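Local atomic coordinates of ferredoxin (PDB entry 3LMF), a protein that is of unknown function but probably binds and stores copper(I) ions through its many thiol groups. Residues Leu48-Cys52 and Ile80-Cys84. Numbering follows the deposited sequence.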
ATOM      1  N   LEU A  48      11.625   3.714  11.327  1.00 19.76           N
ATOM      2  CA  LEU A  48      10.661   4.726  11.728  1.00 21.51           C
ATOM      3  C   LEU A  48      10.239   5.548  10.517  1.00 19.99           C
ATOM      4  O   LEU A  48       9.057   5.809  10.313  1.00 23.06           O
ATOM      5  CB  LEU A  48      11.261   5.635  12.803  1.00 20.11           C
ATOM      6  CG  LEU A  48      10.265   6.521  13.557  1.00 32.54           C
ATOM      7  CD1 LEU A  48       9.096   5.686  14.062  1.00 26.87           C
ATOM      8  CD2 LEU A  48      10.981   7.195  14.722  1.00 35.93           C
HETATM    9  N   MSE A  49      11.217   5.932   9.709  1.00 18.74           N
HETATM   10  CA  MSE A  49      10.954   6.718   8.523  1.00 27.02           C
HETATM   11  C   MSE A  49       9.939   6.015   7.622  1.00 23.84           C
HETATM   12  O   MSE A  49       8.960   6.625   7.185  1.00 23.83           O
HETATM   13  CB  MSE A  49      12.249   6.940   7.755  1.00 34.94           C
HETATM   14  CG  MSE A  49      12.253   8.220   6.980  1.00 58.65           C
HETATM   15 SE   MSE A  49      12.409   9.740   8.167  1.00 50.61          SE
HETATM   16  CE  MSE A  49      13.298  10.898   6.906  1.00 59.29           C
HETATM   17  N   MSE A  50      10.176   4.733   7.351  1.00 21.43           N
HETATM   18  CA  MSE A  50       9.282   3.951   6.507  1.00 19.02           C
HETATM   19  C   MSE A  50       7.938   3.704   7.185  1.00 22.84           C
HETATM   20  O   MSE A  50       6.894   3.704   6.526  1.00 18.40           O
HETATM   21  CB  MSE A  50       9.934   2.613   6.129  1.00 19.23           C
HETATM   22  CG  MSE A  50      11.173   2.748   5.248  1.00 17.20           C
HETATM   23 SE   MSE A  50      10.832   3.778   3.632  1.00 44.42          SE
HETATM   24  CE  MSE A  50       9.548   2.584   2.805  1.00 38.10           C
ATOM     25  N   ASN A  51       7.964   3.489   8.498  1.00 17.37           N
ATOM     26  CA  ASN A  51       6.737   3.259   9.260  1.00 17.60           C
ATOM     27  C   ASN A  51       5.871   4.501   9.156  1.00 16.81           C
ATOM     28  O   ASN A  51       4.672   4.420   8.908  1.00 22.48           O
ATOM     29  CB  ASN A  51       7.052   3.000  10.736  1.00 20.36           C
ATOM     30  CG  ASN A  51       7.625   1.618  10.983  1.00 25.11           C
ATOM     31  OD1 ASN A  51       8.073   1.310  12.088  1.00 24.76           O
ATOM     32  ND2 ASN A  51       7.605   0.779   9.961  1.00 25.98           N
ATOM     33  N   CYS A  52       6.496   5.656   9.351  1.00 21.62           N
ATOM     34  CA  CYS A  52       5.785   6.917   9.282  1.00 15.76           C
ATOM     35  C   CYS A  52       5.147   7.102   7.907  1.00 18.32           C
ATOM     36  O   CYS A  52       3.981   7.489   7.812  1.00 28.63           O
ATOM     37  CB  CYS A  52       6.731   8.079   9.588  1.00 21.73           C
ATOM     38  SG  CYS A  52       5.916   9.687   9.694  1.00 22.82           S
ATOM     39  N   ILE A  80       3.192   8.136  15.745  1.00 26.01           N
ATOM     40  CA  ILE A  80       4.339   7.746  14.928  1.00 24.44           C
ATOM     41  C   ILE A  80       5.023   8.959  14.297  1.00 16.04           C
ATOM     42  O   ILE A  80       6.243   8.996  14.181  1.00 16.51           O
ATOM     43  CB  ILE A  80       3.904   6.745  13.829  1.00 28.85           C
ATOM     44  CG1 ILE A  80       3.365   5.482  14.493  1.00 22.22           C
ATOM     45  CG2 ILE A  80       5.069   6.421  12.908  1.00 23.11           C
ATOM     46  CD1 ILE A  80       2.651   4.536  13.551  1.00 28.79           C
ATOM     47  N   CYS A  81       4.232   9.949  13.899  1.00 19.38           N
ATOM     48  CA  CYS A  81       4.781  11.164  13.307  1.00 22.68           C
ATOM     49  C   CYS A  81       5.643  11.921  14.325  1.00 28.88           C
ATOM     50  O   CYS A  81       6.719  12.411  13.981  1.00 23.60           O
ATOM     51  CB  CYS A  81       3.658  12.078  12.799  1.00 25.18           C
ATOM     52  SG  CYS A  81       2.835  11.508  11.261  1.00 28.44           S
ATOM     53  N   ASP A  82       5.169  12.022  15.570  1.00 28.69           N
ATOM     54  CA  ASP A  82       5.923  12.712  16.617  1.00 21.40           C
ATOM     55  C   ASP A  82       7.251  12.016  16.851  1.00 20.58           C
ATOM     56  O   ASP A  82       8.283  12.668  17.013  1.00 21.34           O
ATOM     57  CB  ASP A  82       5.160  12.751  17.947  1.00 27.09           C
ATOM     58  CG  ASP A  82       4.109  13.847  17.999  1.00 37.95           C
ATOM     59  OD1 ASP A  82       4.409  14.999  17.610  1.00 43.33           O
ATOM     60  OD2 ASP A  82       2.982  13.557  18.455  1.00 45.78           O
ATOM     61  N   ALA A  83       7.228  10.691  16.893  1.00 16.48           N
ATOM     62  CA  ALA A  83       8.462   9.955  17.109  1.00 23.99           C
ATOM     63  C   ALA A  83       9.402  10.151  15.920  1.00 25.73           C
ATOM     64  O   ALA A  83      10.598  10.352  16.104  1.00 29.29           O
ATOM     65  CB  ALA A  83       8.168   8.466  17.329  1.00 18.63           C
ATOM     66  N   CYS A  84       8.870  10.117  14.700  1.00 30.67           N
ATOM     67  CA  CYS A  84       9.718  10.295  13.524  1.00 28.79           C
ATOM     68  C   CYS A  84      10.333  11.694  13.499  1.00 22.81           C
ATOM     69  O   CYS A  84      11.488  11.864  13.112  1.00 27.18           O
ATOM     70  CB  CYS A  84       8.922  10.042  12.236  1.00 19.77           C
ATOM     71  SG  CYS A  84       9.906  10.120  10.701  1.00 25.99           S
TER
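Leu-48 lays its CD2 methyl over the turn at Ala-83 and Cys-84, 3.5 Å from Ala-83 O and 3.6 Å from Cys-84 CA, joining two helices of a four-helix bundle. Helices 43-64 and 70-90, consecutive in the chain, run antiparallel here at 148°, with local axes 9.4 Å apart. No hydrogen bond crosses the interface, and the fit is apolar. At the other end of the patch Ile-80 presses its CG2 methyl to within 3.7 Å of Cys-52 CA, and the same methyl lies 4.3 Å from Leu-48 CD1, touching two residues a turn apart on helix 43-64. Phe-62 and Phe-69 of a second subunit cover the side formed by Leu-48, Ile-80 and Ala-83, where Asn-51 also hydrogen-bonds to Ser-65 and Ser-67 of that subunit. Toward the bundle core the character changes to sulfur: the selenium of selenomethionine Met-49 sits 3.6 Å from Cys-84 SG. Met-49 also meets Cys-88 and Cys-97, while Cys-52 packs on Cys-25 and Cys-81 on Cys-56 and Cys-104. Such an interior is consistent with the Csp family, whose reduced thiols bind Cu(I); Cys-52 SG and Cys-81 SG, 3.9 Å apart, are not joined by a disulfide.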